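Local coordinates for flap endonuclease 1 (Desulfurococcus amylolyticus, PDB 3ORY), which probably cuts 5'-flap structures from branched DNA during replication and repair, as a flap endonuclease of the XPG/FEN1 family, at residues G255-G260 and I281-I286; N81-G86 and E338-A343; L61-G66 and D324-S329. One frame throughout, in Å; residues are numbered along the deposited sequence.

Contact 1 (G255-G260 and I281-I286); sequences GFEGIG and ILKSPI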
# COMPACT_ATOMS: atom_id res chain seq x y z
N GLY A 255 -16.22 -2.41 -9.98
CA GLY A 255 -16.31 -3.85 -10.22
C GLY A 255 -17.72 -4.29 -10.58
O GLY A 255 -18.46 -3.55 -11.23
N PHE A 256 -18.09 -5.49 -10.15
CA PHE A 256 -19.41 -6.03 -10.43
C PHE A 256 -20.19 -6.21 -9.13
O PHE A 256 -19.65 -6.68 -8.14
CB PHE A 256 -19.30 -7.32 -11.25
CG PHE A 256 -18.75 -7.09 -12.64
CD1 PHE A 256 -19.61 -6.93 -13.73
CD2 PHE A 256 -17.37 -6.98 -12.86
CE1 PHE A 256 -19.12 -6.71 -15.02
CE2 PHE A 256 -16.86 -6.75 -14.15
CZ PHE A 256 -17.73 -6.61 -15.23
N GLU A 257 -21.46 -5.82 -9.15
CA GLU A 257 -22.28 -5.70 -7.94
C GLU A 257 -22.43 -7.01 -7.18
O GLU A 257 -22.76 -8.04 -7.76
CB GLU A 257 -23.68 -5.15 -8.28
CG GLU A 257 -23.65 -3.79 -8.96
CD GLU A 257 -24.99 -3.39 -9.56
OE1 GLU A 257 -25.00 -2.57 -10.50
OE2 GLU A 257 -26.04 -3.90 -9.09
N GLY A 258 -22.19 -6.94 -5.87
CA GLY A 258 -22.38 -8.09 -4.99
C GLY A 258 -21.27 -9.14 -5.04
O GLY A 258 -21.37 -10.17 -4.38
N ILE A 259 -20.21 -8.88 -5.80
CA ILE A 259 -19.16 -9.89 -5.96
C ILE A 259 -17.92 -9.59 -5.11
O ILE A 259 -17.17 -8.67 -5.40
CB ILE A 259 -18.82 -10.16 -7.45
CG1 ILE A 259 -20.09 -10.63 -8.18
CG2 ILE A 259 -17.72 -11.21 -7.57
CD1 ILE A 259 -19.97 -10.70 -9.68
N GLY A 260 -17.72 -10.39 -4.07
CA GLY A 260 -16.51 -10.33 -3.25
C GLY A 260 -15.46 -11.35 -3.68
O GLY A 260 -15.71 -12.13 -4.60
N ILE A 281 -25.47 -12.95 -13.77
CA ILE A 281 -24.61 -12.96 -12.58
C ILE A 281 -23.81 -11.65 -12.45
O ILE A 281 -23.56 -11.18 -11.35
CB ILE A 281 -23.65 -14.19 -12.58
CG1 ILE A 281 -24.44 -15.52 -12.67
CG2 ILE A 281 -22.70 -14.19 -11.37
CD1 ILE A 281 -25.47 -15.75 -11.57
N LEU A 282 -23.45 -11.07 -13.59
CA LEU A 282 -22.59 -9.89 -13.62
C LEU A 282 -23.39 -8.63 -13.89
O LEU A 282 -23.92 -8.44 -14.98
CB LEU A 282 -21.48 -10.05 -14.67
CG LEU A 282 -20.50 -11.22 -14.56
CD1 LEU A 282 -19.44 -11.12 -15.64
CD2 LEU A 282 -19.85 -11.29 -13.19
N LYS A 283 -23.48 -7.77 -12.87
CA LYS A 283 -24.21 -6.51 -12.96
C LYS A 283 -23.22 -5.35 -12.79
O LYS A 283 -22.52 -5.25 -11.77
CB LYS A 283 -25.28 -6.43 -11.86
CG LYS A 283 -26.06 -7.72 -11.62
CD LYS A 283 -26.90 -7.62 -10.35
CE LYS A 283 -27.56 -8.95 -10.00
NZ LYS A 283 -28.40 -8.81 -8.77
N SER A 284 -23.15 -4.49 -13.80
CA SER A 284 -22.23 -3.36 -13.80
C SER A 284 -22.98 -2.08 -14.16
O SER A 284 -23.85 -2.11 -15.04
CB SER A 284 -21.09 -3.61 -14.79
OG SER A 284 -19.99 -2.73 -14.56
N PRO A 285 -22.64 -0.94 -13.50
CA PRO A 285 -23.28 0.33 -13.89
C PRO A 285 -23.01 0.63 -15.37
O PRO A 285 -23.96 0.81 -16.15
CB PRO A 285 -22.62 1.37 -12.97
CG PRO A 285 -21.35 0.72 -12.47
CD PRO A 285 -21.64 -0.76 -12.43
N ILE A 286 -21.73 0.65 -15.75
CA ILE A 286 -21.33 0.85 -17.15
C ILE A 286 -20.75 -0.43 -17.78
O ILE A 286 -20.20 -1.28 -17.07
CB ILE A 286 -20.35 2.07 -17.32
CG1 ILE A 286 -20.13 2.41 -18.80
CG2 ILE A 286 -19.03 1.83 -16.59
CD1 ILE A 286 -21.33 3.07 -19.49
O HOH W 1 -17.25 -2.86 -13.49
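Phe256 holds CG anti to its carbonyl carbon (chi1 -66°), which brings the ring obliquely against Ser284, whose CB is 3.7 Å from Phe256 CE1. Ser284 sets OG anti to its own backbone N (chi1 -164°), where it meets both Ile286 O and a water. Leu282 CB abuts the ring, 3.8 Å from Phe256 CD1, and Leu282 CD2 meets Ile259 CD1 at 3.6 Å; Leu246 of helix 237-247 touches both Phe256 and Leu282. One nearly straight bond ties the backbones, Glu257 N to Lys283 O (2.9 Å, 174°). Residues 256-259 form a type II turn, in which Gly258 tolerates the positive phi. Gly260 is the N-cap of helix 261-271, and the Gly-Ile-Gly of residues 258-260 is probably part of the helix-three-turn-helix element with which FEN1 enzymes hold duplex DNA. Ser284 OG works both ways, donating to Ile286 O (2.9 Å) and accepting from the water, which also donates to Gly255 O. An alanine here would probably leave Ile286 O without this donor and the water less firmly anchored. Glu257 crosses Lys283 at about a right angle, its CD 3.8 Å from Lys283 CB, yet Glu257 OE2 stays 5.5 Å from Lys283 NZ, too far for a salt bridge.

Contact 2 (N81-G86 and E338-A343); sequences NIVEAG and ERYVKA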
# COMPACT_ATOMS: atom_id res chain seq x y z
N ASN A 81 13.12 2.71 10.08
CA ASN A 81 13.01 1.35 10.64
C ASN A 81 13.39 0.28 9.65
O ASN A 81 14.05 -0.70 10.00
CB ASN A 81 11.60 1.07 11.12
CG ASN A 81 11.25 1.79 12.38
OD1 ASN A 81 12.06 1.88 13.33
ND2 ASN A 81 10.02 2.29 12.43
N ILE A 82 12.94 0.46 8.41
CA ILE A 82 13.19 -0.48 7.32
C ILE A 82 14.70 -0.55 7.05
O ILE A 82 15.27 -1.64 6.98
CB ILE A 82 12.37 -0.07 6.07
CG1 ILE A 82 10.89 -0.41 6.29
CG2 ILE A 82 12.87 -0.75 4.82
CD1 ILE A 82 9.97 0.13 5.19
N VAL A 83 15.33 0.61 6.93
CA VAL A 83 16.79 0.70 6.79
C VAL A 83 17.54 0.09 7.99
O VAL A 83 18.53 -0.63 7.80
CB VAL A 83 17.24 2.16 6.52
CG1 VAL A 83 18.75 2.30 6.63
CG2 VAL A 83 16.75 2.62 5.13
N GLU A 84 17.07 0.36 9.21
CA GLU A 84 17.67 -0.20 10.44
C GLU A 84 17.59 -1.73 10.49
O GLU A 84 18.42 -2.39 11.13
CB GLU A 84 17.03 0.40 11.70
CG GLU A 84 17.53 1.81 12.02
CD GLU A 84 16.71 2.54 13.08
OE1 GLU A 84 15.64 2.03 13.48
OE2 GLU A 84 17.14 3.63 13.52
N ALA A 85 16.58 -2.28 9.82
CA ALA A 85 16.45 -3.72 9.67
C ALA A 85 17.37 -4.29 8.58
O ALA A 85 17.43 -5.51 8.40
CB ALA A 85 15.01 -4.08 9.39
N GLY A 86 18.06 -3.42 7.84
CA GLY A 86 18.98 -3.86 6.79
C GLY A 86 18.35 -3.98 5.40
O GLY A 86 19.01 -4.39 4.44
N GLU A 338 20.23 10.91 13.88
CA GLU A 338 21.45 10.34 14.46
C GLU A 338 21.50 8.83 14.22
O GLU A 338 22.50 8.31 13.71
CB GLU A 338 21.51 10.60 15.96
CG GLU A 338 21.68 12.04 16.38
CD GLU A 338 21.64 12.20 17.89
OE1 GLU A 338 21.74 11.17 18.60
OE2 GLU A 338 21.50 13.34 18.37
N ARG A 339 20.43 8.14 14.60
CA ARG A 339 20.35 6.69 14.41
C ARG A 339 20.31 6.31 12.93
O ARG A 339 20.97 5.36 12.51
CB ARG A 339 19.14 6.12 15.16
CG ARG A 339 19.38 5.94 16.64
CD ARG A 339 18.10 6.06 17.43
NE ARG A 339 18.37 6.27 18.86
CZ ARG A 339 17.46 6.60 19.77
NH1 ARG A 339 17.81 6.78 21.04
NH2 ARG A 339 16.19 6.77 19.41
N TYR A 340 19.55 7.07 12.15
CA TYR A 340 19.38 6.76 10.74
C TYR A 340 20.68 6.85 9.95
O TYR A 340 20.97 5.95 9.16
CB TYR A 340 18.30 7.65 10.09
CG TYR A 340 18.19 7.51 8.59
CD1 TYR A 340 17.85 6.29 7.99
CD2 TYR A 340 18.40 8.61 7.75
CE1 TYR A 340 17.73 6.17 6.59
CE2 TYR A 340 18.28 8.50 6.36
CZ TYR A 340 17.95 7.28 5.79
OH TYR A 340 17.85 7.18 4.42
N VAL A 341 21.46 7.90 10.16
CA VAL A 341 22.73 8.05 9.43
C VAL A 341 23.71 6.91 9.74
O VAL A 341 24.40 6.42 8.84
CB VAL A 341 23.39 9.45 9.58
CG1 VAL A 341 22.48 10.55 9.01
CG2 VAL A 341 23.78 9.77 11.02
N LYS A 342 23.74 6.48 10.99
CA LYS A 342 24.59 5.35 11.39
C LYS A 342 24.15 4.06 10.70
O LYS A 342 24.97 3.37 10.09
CB LYS A 342 24.63 5.18 12.91
CG LYS A 342 25.30 6.34 13.67
CD LYS A 342 26.84 6.38 13.52
CE LYS A 342 27.30 7.23 12.31
NZ LYS A 342 26.92 8.67 12.41
N ALA A 343 22.85 3.77 10.77
CA ALA A 343 22.31 2.57 10.15
C ALA A 343 22.47 2.60 8.62
O ALA A 343 22.73 1.57 8.00
CB ALA A 343 20.86 2.36 10.55
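Val83, Glu84 and Ala343 bury the most surface where the end of helix 70-84 meets helix 330-347. Ala343 points at the other helix with nothing beyond CB, and this small side chain suits a close approach: its CA lies 5.4 Å from that of Glu84. The methyl rests 3.7 Å from CG of Glu84, against the aliphatic part of the acid rather than its charge. From there the extended Glu84 chain reaches forward, bringing OE2 to 3.6 Å from CB of Arg339. Val83 directs its beta-branch at Tyr340: CG1 stands anti to the backbone N (chi1 169°), and both methyls lie 4.0 Å from Tyr340 CE1, CG2 in the plane of the ring at its edge. The beta-branch sets two methyls against the ring with no long chain to order, while Tyr340 OH is hydrogen-bonded to the backbone O of Met156.

Helix 70-84 is the last helix of the connection between the parallel strands 37-41 and 88-93, and it closes in a Schellman motif at Gly86, where a CB would collide with the carbonyl O of Ala85, which suits glycine. Gly86 N bonds back to Val83 O at 2.8 Å, and Asn347 ND2, farther along helix 330-347, donates to the same oxygen, a polar tie between the helices.

No hydrogen bond joins the two segments themselves. With Glu84 OE2 6.1 Å from Arg339 NE, the opposite charges probably attract only at a distance, so that between these two segments van der Waals contact prevails.

Contact 3 (L61-G66 and D324-S329); sequences LMDNNG and DEHDFS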
# COMPACT_ATOMS: atom_id res chain seq x y z
N LEU A 61 -2.20 13.74 12.31
CA LEU A 61 -1.14 14.65 12.69
C LEU A 61 -1.24 15.88 11.79
O LEU A 61 -1.54 15.78 10.60
CB LEU A 61 0.24 14.00 12.55
CG LEU A 61 0.64 12.78 13.39
CD1 LEU A 61 2.12 12.50 13.18
CD2 LEU A 61 0.35 12.94 14.90
N MET A 62 -1.00 17.05 12.38
CA MET A 62 -1.12 18.31 11.66
C MET A 62 -0.02 19.28 12.08
O MET A 62 0.45 19.23 13.21
CB MET A 62 -2.51 18.92 11.88
CG MET A 62 -3.62 18.27 11.04
SD MET A 62 -5.28 18.85 11.47
CE MET A 62 -5.50 18.14 13.10
N ASP A 63 0.41 20.13 11.15
CA ASP A 63 1.37 21.17 11.46
C ASP A 63 0.65 22.43 11.95
O ASP A 63 -0.57 22.43 12.10
CB ASP A 63 2.31 21.44 10.27
CG ASP A 63 1.61 22.06 9.06
OD1 ASP A 63 0.52 22.66 9.21
OD2 ASP A 63 2.16 21.96 7.95
N ASN A 64 1.41 23.50 12.21
CA ASN A 64 0.85 24.75 12.73
C ASN A 64 0.06 25.56 11.70
O ASN A 64 -0.59 26.55 12.06
CB ASN A 64 1.95 25.62 13.35
CG ASN A 64 2.50 25.02 14.64
OD1 ASN A 64 1.86 24.21 15.30
ND2 ASN A 64 3.70 25.44 15.01
N ASN A 65 0.15 25.16 10.44
CA ASN A 65 -0.63 25.77 9.36
C ASN A 65 -1.90 24.96 9.09
O ASN A 65 -2.57 25.17 8.08
CB ASN A 65 0.22 25.89 8.09
CG ASN A 65 1.07 27.16 8.05
OD1 ASN A 65 0.62 28.24 8.44
ND2 ASN A 65 2.29 27.04 7.54
N GLY A 66 -2.22 24.05 10.01
CA GLY A 66 -3.38 23.16 9.88
C GLY A 66 -3.28 22.03 8.86
O GLY A 66 -4.27 21.34 8.62
N ASP A 324 11.07 22.64 10.31
CA ASP A 324 10.79 24.04 9.96
C ASP A 324 9.47 24.22 9.20
O ASP A 324 8.66 25.07 9.56
CB ASP A 324 11.94 24.66 9.16
CG ASP A 324 13.27 24.57 9.90
OD1 ASP A 324 13.26 24.45 11.15
OD2 ASP A 324 14.32 24.61 9.24
N GLU A 325 9.25 23.40 8.19
CA GLU A 325 8.07 23.52 7.34
C GLU A 325 6.83 22.83 7.91
O GLU A 325 5.71 23.23 7.60
CB GLU A 325 8.37 22.99 5.94
CG GLU A 325 9.29 23.91 5.12
CD GLU A 325 9.80 23.27 3.83
OE1 GLU A 325 9.11 22.39 3.26
OE2 GLU A 325 10.90 23.65 3.39
N HIS A 326 7.03 21.79 8.73
CA HIS A 326 5.90 20.98 9.19
C HIS A 326 5.81 20.77 10.71
O HIS A 326 5.02 19.94 11.20
CB HIS A 326 5.84 19.66 8.42
CG HIS A 326 5.54 19.84 6.96
ND1 HIS A 326 4.31 20.23 6.50
CD2 HIS A 326 6.33 19.70 5.86
CE1 HIS A 326 4.34 20.32 5.18
NE2 HIS A 326 5.55 20.01 4.77
N ASP A 327 6.64 21.51 11.44
CA ASP A 327 6.53 21.64 12.90
C ASP A 327 6.71 20.34 13.69
O ASP A 327 6.18 20.21 14.80
CB ASP A 327 5.22 22.34 13.28
CG ASP A 327 5.07 23.68 12.59
OD1 ASP A 327 5.86 24.59 12.92
OD2 ASP A 327 4.19 23.83 11.71
N PHE A 328 7.45 19.38 13.12
CA PHE A 328 7.84 18.17 13.85
C PHE A 328 8.78 18.56 14.98
O PHE A 328 9.46 19.59 14.90
CB PHE A 328 8.58 17.20 12.92
CG PHE A 328 7.69 16.36 12.05
CD1 PHE A 328 7.74 14.97 12.13
CD2 PHE A 328 6.82 16.95 11.13
CE1 PHE A 328 6.94 14.18 11.32
CE2 PHE A 328 6.00 16.16 10.30
CZ PHE A 328 6.06 14.77 10.40
N SER A 329 8.85 17.72 16.01
CA SER A 329 9.75 17.99 17.13
C SER A 329 11.22 17.89 16.73
O SER A 329 11.65 16.86 16.21
CB SER A 329 9.47 17.01 18.28
OG SER A 329 10.64 16.84 19.06
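Asp63 and His326 bring their backbones within 5.1 Å, CA to CA, where a type I turn from Asp63 to Gly66 faces the loop that follows helix 315-325. Asp63 CG sits between the backbone N and the carbonyl carbon (chi1 67°), and its carboxylate serves both sides. OD1 accepts from Asn65 N (2.8 Å), an Asx turn, met from above the carboxylate plane. OD2 takes the bond from His326 ND1 (3.1 Å, 147°) on the anti lone pair, ring and carboxylate nearly coplanar but OD2 tilted somewhat out of the ring plane, and also forms a salt bridge with Arg67. The imidazole, which packs on Leu72, is probably kept in this rotation by the bond. In FEN1 enzymes the loop ahead of helix 70-84 and the C-terminal helical region build the pocket for the 3'-flap nucleotide, and this junction probably corresponds to that region. Asp327, whose side chain sets out toward the turn, offers OD2 to Asn64 N at 2.8 Å, met from above the carboxylate plane. Asn64 ND2 lies 3.1 Å from Asp327 OD1, at too poor an angle for a hydrogen bond. Asp63 OD1 and Asp327 OD2 are 4.6 Å apart, a repulsion that these donors would probably ease.

How the contacts relate
Contacts 2 and 3 hold much the same elements together: helix 70-84, or the loop leading into it, against helix 330-347 in contact 2 and the loop after helix 315-325 in contact 3. Their segments alternate along the chain, and their centres are 24 Å apart. Contact 2 is buried and largely apolar, without a hydrogen bond between its segments, whereas the partly buried contact 3 relies on carboxylates, an imidazole and backbone N-H groups. Contact 1 is a surface contact of another region, its centre 46 Å from that of contact 2 and across the chain's centre from it. Nested within the loops closed by both others, it joins two neighbouring loops by one backbone bond, a shared water and a small apolar cluster.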